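Local coordinates for conserved hypothetical secreted protein (PDB 4RNZ), which probably acts as a zinc-dependent M23-family peptidase that trims cell-wall peptidoglycan and so helps determine the shape of Helicobacter pylori cells, at residues A[169-183]-A[332-344]. Sequence-based numbering, arbitrary orientation.
Sequences YLFSHSNGHYYDSKA and FLEKAQRSKQKLE
Phe-332 reaches from its helix to Phe-171 and Tyr-179, which sit side by side on the hydrogen-bonded strands of a hairpin, and the three rings form an aromatic cluster. The Phe-332 ring extends toward the hairpin because chi1 (173°) sets CG trans to the backbone N, and its CZ lies 3.6 Å from Tyr-179 CB. Tyr-179 turns an edge toward the face of Phe-332, whereas the planes of Phe-171 and Phe-332 lie 83° apart and the two rings meet obliquely. The rim of Phe-332 also faces the main chain: CE2 lies 3.4 Å from Asp-180 O, near the plane of the ring. The methyl of Ala-183 adds a further apolar contact, its CB 3.6 Å from Phe-332 CD2.

One helical turn on, Ala-336 places its CB over a face of Phe-171, 4.0 Å from the ring centroid, a CH-pi contact. A further turn on, Lys-340 CD stands 3.7 Å from the centroid of the Tyr-169 ring, close to the ring normal, while a bend at chi3 (-77°) carries Lys-340 NZ to 3.6 Å from Ser-181 CB; any cation-pi attraction is weak at best. Leu-343 CD2 adds to this end, 3.9 Å from Tyr-169 CE1. The contacts are mainly apolar, and no clear hydrogen bond crosses the interface.

This is alpha-helix-on-beta-sheet packing: Phe-332, Ala-336, Lys-340 and Leu-343, along one face of helix 326-348, meet an antiparallel sheet. Neighbouring strand 153-163 extends the same surface through Met-158 and Met-160, while Leu-324, just before the helix, packs on Phe-332 and Tyr-179.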
loop_
_atom_site.group_PDB
_atom_site.type_symbol
_atom_site.label_atom_id
_atom_site.label_comp_id
_atom_site.label_asym_id
_atom_site.label_seq_id
_atom_site.Cartn_x
_atom_site.Cartn_y
_atom_site.Cartn_z
ATOM N N TYR A 169 -6.394 21.229 -2.132
ATOM C CA TYR A 169 -6.338 20.110 -3.053
ATOM C C TYR A 169 -5.146 19.224 -2.804
ATOM O O TYR A 169 -4.059 19.695 -2.437
ATOM C CB TYR A 169 -6.214 20.632 -4.460
ATOM C CG TYR A 169 -7.449 21.285 -5.003
ATOM C CD1 TYR A 169 -8.403 20.539 -5.665
ATOM C CD2 TYR A 169 -7.650 22.651 -4.893
ATOM C CE1 TYR A 169 -9.521 21.126 -6.215
ATOM C CE2 TYR A 169 -8.778 23.245 -5.438
ATOM C CZ TYR A 169 -9.709 22.472 -6.094
ATOM O OH TYR A 169 -10.847 23.026 -6.639
ATOM N N LEU A 170 -5.323 17.938 -3.072
ATOM C CA LEU A 170 -4.177 17.105 -3.277
ATOM C C LEU A 170 -4.434 16.088 -4.377
ATOM O O LEU A 170 -5.583 15.753 -4.675
ATOM C CB LEU A 170 -3.729 16.447 -1.987
ATOM C CG LEU A 170 -4.697 15.553 -1.247
ATOM C CD1 LEU A 170 -4.656 14.116 -1.762
ATOM C CD2 LEU A 170 -4.303 15.583 0.223
ATOM N N PHE A 171 -3.345 15.645 -4.981
ATOM C CA PHE A 171 -3.389 14.823 -6.173
ATOM C C PHE A 171 -2.343 13.740 -6.031
ATOM O O PHE A 171 -1.257 14.000 -5.512
ATOM C CB PHE A 171 -3.010 15.642 -7.398
ATOM C CG PHE A 171 -3.880 16.832 -7.641
ATOM C CD1 PHE A 171 -3.585 18.055 -7.057
ATOM C CD2 PHE A 171 -4.976 16.743 -8.486
ATOM C CE1 PHE A 171 -4.387 19.168 -7.286
ATOM C CE2 PHE A 171 -5.768 17.853 -8.730
ATOM C CZ PHE A 171 -5.479 19.061 -8.125
ATOM N N SER A 172 -2.675 12.548 -6.495
ATOM C CA SER A 172 -1.736 11.470 -6.576
ATOM C C SER A 172 -0.930 11.642 -7.830
ATOM O O SER A 172 -1.294 12.408 -8.731
ATOM C CB SER A 172 -2.464 10.139 -6.694
ATOM O OG SER A 172 -3.177 10.098 -7.935
ATOM N N HIS A 173 0.175 10.915 -7.866
ATOM C CA HIS A 173 1.021 10.805 -9.033
ATOM C C HIS A 173 1.326 9.319 -9.203
ATOM O O HIS A 173 1.198 8.528 -8.253
ATOM C CB HIS A 173 2.302 11.602 -8.816
ATOM C CG HIS A 173 3.120 11.774 -10.057
ATOM N ND1 HIS A 173 4.270 11.054 -10.298
ATOM C CD2 HIS A 173 2.956 12.585 -11.130
ATOM C CE1 HIS A 173 4.779 11.413 -11.463
ATOM N NE2 HIS A 173 4.005 12.348 -11.982
ATOM N N SER A 174 1.726 8.934 -10.404
ATOM C CA SER A 174 2.086 7.536 -10.681
ATOM C C SER A 174 3.235 7.016 -9.786
ATOM O O SER A 174 3.305 5.815 -9.507
ATOM C CB SER A 174 2.468 7.390 -12.151
ATOM O OG SER A 174 3.445 8.349 -12.466
ATOM N N ASN A 175 4.112 7.913 -9.330
ATOM C CA ASN A 175 5.168 7.557 -8.359
ATOM C C ASN A 175 4.691 7.182 -6.942
ATOM O O ASN A 175 5.511 6.806 -6.112
ATOM C CB ASN A 175 6.251 8.660 -8.278
ATOM C CG ASN A 175 5.770 9.922 -7.563
ATOM O OD1 ASN A 175 4.803 9.898 -6.779
ATOM N ND2 ASN A 175 6.454 11.028 -7.813
ATOM N N GLY A 176 3.393 7.311 -6.658
ATOM C CA GLY A 176 2.825 6.892 -5.364
ATOM C C GLY A 176 2.737 7.961 -4.277
ATOM O O GLY A 176 2.107 7.743 -3.241
ATOM N N HIS A 177 3.356 9.114 -4.510
ATOM C CA HIS A 177 3.311 10.245 -3.581
ATOM C C HIS A 177 2.173 11.222 -3.929
ATOM O O HIS A 177 1.664 11.190 -5.041
ATOM C CB HIS A 177 4.648 10.969 -3.611
ATOM C CG HIS A 177 5.799 10.102 -3.183
ATOM N ND1 HIS A 177 6.591 10.398 -2.097
ATOM C CD2 HIS A 177 6.273 8.932 -3.681
ATOM C CE1 HIS A 177 7.511 9.461 -1.951
ATOM N NE2 HIS A 177 7.340 8.557 -2.895
ATOM N N TYR A 178 1.788 12.058 -2.959
ATOM C CA TYR A 178 0.729 13.070 -3.113
ATOM C C TYR A 178 1.351 14.441 -3.331
ATOM O O TYR A 178 2.382 14.755 -2.725
ATOM C CB TYR A 178 -0.118 13.170 -1.857
ATOM C CG TYR A 178 -0.991 11.975 -1.481
ATOM C CD1 TYR A 178 -1.865 11.367 -2.409
ATOM C CD2 TYR A 178 -0.988 11.496 -0.157
ATOM C CE1 TYR A 178 -2.677 10.299 -2.025
ATOM C CE2 TYR A 178 -1.790 10.447 0.242
ATOM C CZ TYR A 178 -2.635 9.834 -0.687
ATOM O OH TYR A 178 -3.435 8.791 -0.237
ATOM N N TYR A 179 0.703 15.234 -4.144
ATOM C CA TYR A 179 1.177 16.531 -4.493
ATOM C C TYR A 179 0.093 17.552 -4.378
ATOM O O TYR A 179 -1.055 17.273 -4.640
ATOM C CB TYR A 179 1.757 16.529 -5.901
ATOM C CG TYR A 179 3.024 15.747 -5.977
ATOM C CD1 TYR A 179 2.999 14.414 -6.260
ATOM C CD2 TYR A 179 4.225 16.320 -5.673
ATOM C CE1 TYR A 179 4.141 13.678 -6.293
ATOM C CE2 TYR A 179 5.374 15.589 -5.701
ATOM C CZ TYR A 179 5.321 14.263 -6.004
ATOM O OH TYR A 179 6.432 13.504 -6.029
ATOM N N ASP A 180 0.488 18.737 -3.981
ATOM C CA ASP A 180 -0.420 19.815 -4.013
ATOM C C ASP A 180 -0.527 20.297 -5.395
ATOM O O ASP A 180 0.019 19.811 -6.335
ATOM C CB ASP A 180 -0.109 20.966 -3.058
ATOM C CG ASP A 180 1.130 21.740 -3.419
ATOM O OD1 ASP A 180 1.592 21.741 -4.552
ATOM O OD2 ASP A 180 1.636 22.358 -2.503
ATOM N N SER A 181 -1.318 21.363 -5.538
ATOM C CA SER A 181 -1.573 21.967 -6.852
ATOM C C SER A 181 -0.439 22.792 -7.448
ATOM O O SER A 181 -0.496 23.199 -8.582
ATOM C CB SER A 181 -2.930 22.691 -6.968
ATOM O OG SER A 181 -3.175 23.657 -6.005
ATOM N N LYS A 182 0.603 23.000 -6.683
ATOM C CA LYS A 182 1.804 23.572 -7.214
ATOM C C LYS A 182 2.802 22.488 -7.463
ATOM O O LYS A 182 3.953 22.749 -7.592
ATOM C CB LYS A 182 2.399 24.581 -6.248
ATOM C CG LYS A 182 1.598 25.839 -6.036
ATOM C CD LYS A 182 2.480 26.867 -5.357
ATOM C CE LYS A 182 1.847 28.249 -5.233
ATOM N NZ LYS A 182 2.827 29.346 -5.443
ATOM N N ALA A 183 2.342 21.254 -7.519
ATOM C CA ALA A 183 3.197 20.109 -7.727
ATOM C C ALA A 183 4.309 19.945 -6.725
ATOM O O ALA A 183 5.319 19.408 -7.015
ATOM C CB ALA A 183 3.745 20.101 -9.125
ATOM N N PHE A 332 1.545 17.132 -15.028
ATOM C CA PHE A 332 0.826 17.101 -13.767
ATOM C C PHE A 332 -0.045 18.326 -13.632
ATOM O O PHE A 332 -1.234 18.206 -13.348
ATOM C CB PHE A 332 1.795 17.071 -12.588
ATOM C CG PHE A 332 1.114 17.216 -11.255
ATOM C CD1 PHE A 332 0.629 16.099 -10.585
ATOM C CD2 PHE A 332 0.926 18.469 -10.689
ATOM C CE1 PHE A 332 0.011 16.231 -9.358
ATOM C CE2 PHE A 332 0.278 18.601 -9.476
ATOM C CZ PHE A 332 -0.156 17.482 -8.806
ATOM N N LEU A 333 0.569 19.494 -13.824
ATOM C CA LEU A 333 -0.128 20.747 -13.677
ATOM C C LEU A 333 -1.287 20.869 -14.674
ATOM O O LEU A 333 -2.337 21.420 -14.359
ATOM C CB LEU A 333 0.848 21.909 -13.834
ATOM C CG LEU A 333 1.875 22.049 -12.700
ATOM C CD1 LEU A 333 2.962 23.046 -13.076
ATOM C CD2 LEU A 333 1.218 22.458 -11.386
ATOM N N GLU A 334 -1.091 20.344 -15.877
ATOM C CA GLU A 334 -2.138 20.369 -16.877
ATOM C C GLU A 334 -3.315 19.531 -16.345
ATOM O O GLU A 334 -4.448 20.008 -16.298
ATOM C CB GLU A 334 -1.601 19.856 -18.219
ATOM C CG GLU A 334 -2.283 20.444 -19.443
ATOM C CD GLU A 334 -3.638 19.821 -19.735
ATOM O OE1 GLU A 334 -3.859 18.649 -19.365
ATOM O OE2 GLU A 334 -4.492 20.501 -20.349
ATOM N N LYS A 335 -3.040 18.306 -15.903
ATOM C CA LYS A 335 -4.110 17.460 -15.381
ATOM C C LYS A 335 -4.755 18.083 -14.161
ATOM O O LYS A 335 -5.978 18.056 -14.029
ATOM C CB LYS A 335 -3.628 16.051 -15.040
ATOM C CG LYS A 335 -3.300 15.190 -16.256
ATOM C CD LYS A 335 -3.736 13.736 -16.069
ATOM C CE LYS A 335 -3.141 13.085 -14.823
ATOM N NZ LYS A 335 -3.426 11.618 -14.761
ATOM N N ALA A 336 -3.945 18.656 -13.276
ATOM C CA ALA A 336 -4.498 19.285 -12.079
ATOM C C ALA A 336 -5.473 20.409 -12.417
ATOM O O ALA A 336 -6.553 20.479 -11.833
ATOM C CB ALA A 336 -3.396 19.792 -11.171
ATOM N N GLN A 337 -5.112 21.270 -13.365
ATOM C CA GLN A 337 -6.015 22.332 -13.794
ATOM C C GLN A 337 -7.329 21.788 -14.342
ATOM O O GLN A 337 -8.413 22.232 -13.935
ATOM C CB GLN A 337 -5.365 23.227 -14.854
ATOM C CG GLN A 337 -6.248 24.392 -15.318
ATOM C CD GLN A 337 -6.782 25.234 -14.157
ATOM O OE1 GLN A 337 -7.963 25.596 -14.118
ATOM N NE2 GLN A 337 -5.912 25.534 -13.192
ATOM N N ARG A 338 -7.224 20.848 -15.277
ATOM C CA ARG A 338 -8.404 20.201 -15.860
ATOM C C ARG A 338 -9.261 19.566 -14.765
ATOM O O ARG A 338 -10.473 19.709 -14.767
ATOM C CB ARG A 338 -7.982 19.161 -16.909
ATOM C CG ARG A 338 -9.034 18.099 -17.231
ATOM C CD ARG A 338 -8.876 17.470 -18.621
ATOM N NE ARG A 338 -7.486 17.391 -19.096
ATOM C CZ ARG A 338 -6.599 16.442 -18.769
ATOM N NH1 ARG A 338 -6.925 15.457 -17.940
ATOM N NH2 ARG A 338 -5.364 16.491 -19.267
ATOM N N SER A 339 -8.620 18.883 -13.819
ATOM C CA SER A 339 -9.331 18.272 -12.702
ATOM C C SER A 339 -10.077 19.283 -11.830
ATOM O O SER A 339 -11.233 19.061 -11.480
ATOM C CB SER A 339 -8.362 17.472 -11.827
ATOM O OG SER A 339 -8.004 16.285 -12.484
ATOM N N LYS A 340 -9.405 20.377 -11.476
ATOM C CA LYS A 340 -10.020 21.448 -10.683
ATOM C C LYS A 340 -11.234 22.065 -11.377
ATOM O O LYS A 340 -12.245 22.339 -10.744
ATOM C CB LYS A 340 -8.998 22.547 -10.381
ATOM C CG LYS A 340 -7.880 22.083 -9.473
ATOM C CD LYS A 340 -7.186 23.223 -8.726
ATOM C CE LYS A 340 -6.220 24.000 -9.612
ATOM N NZ LYS A 340 -5.233 24.802 -8.819
ATOM N N GLN A 341 -11.105 22.304 -12.674
ATOM C CA GLN A 341 -12.200 22.860 -13.475
ATOM C C GLN A 341 -13.370 21.893 -13.492
ATOM O O GLN A 341 -14.512 22.280 -13.296
ATOM C CB GLN A 341 -11.742 23.123 -14.909
ATOM C CG GLN A 341 -11.129 24.500 -15.095
ATOM C CD GLN A 341 -10.143 24.576 -16.252
ATOM O OE1 GLN A 341 -10.093 23.703 -17.124
ATOM N NE2 GLN A 341 -9.341 25.627 -16.255
ATOM N N LYS A 342 -13.068 20.626 -13.710
ATOM C CA LYS A 342 -14.115 19.620 -13.737
ATOM C C LYS A 342 -14.782 19.480 -12.379
ATOM O O LYS A 342 -16.004 19.404 -12.310
ATOM C CB LYS A 342 -13.573 18.285 -14.266
ATOM C CG LYS A 342 -14.403 17.067 -13.930
ATOM C CD LYS A 342 -15.815 17.142 -14.463
ATOM C CE LYS A 342 -15.859 17.017 -15.948
ATOM N NZ LYS A 342 -17.257 16.674 -16.313
ATOM N N LEU A 343 -14.019 19.470 -11.291
ATOM C CA LEU A 343 -14.641 19.386 -9.971
ATOM C C LEU A 343 -15.641 20.539 -9.732
ATOM O O LEU A 343 -16.744 20.326 -9.216
ATOM C CB LEU A 343 -13.594 19.334 -8.857
ATOM C CG LEU A 343 -14.163 19.333 -7.436
ATOM C CD1 LEU A 343 -15.075 18.126 -7.193
ATOM C CD2 LEU A 343 -13.051 19.387 -6.404
ATOM N N GLU A 344 -15.263 21.758 -10.093
ATOM C CA GLU A 344 -16.173 22.904 -9.938
ATOM C C GLU A 344 -17.475 22.706 -10.675
ATOM O O GLU A 344 -18.556 22.952 -10.116
ATOM C CB GLU A 344 -15.507 24.208 -10.415
ATOM C CG GLU A 344 -14.431 24.710 -9.463
ATOM C CD GLU A 344 -14.876 24.692 -7.999
ATOM O OE1 GLU A 344 -15.980 25.225 -7.684
ATOM O OE2 GLU A 344 -14.119 24.141 -7.161
#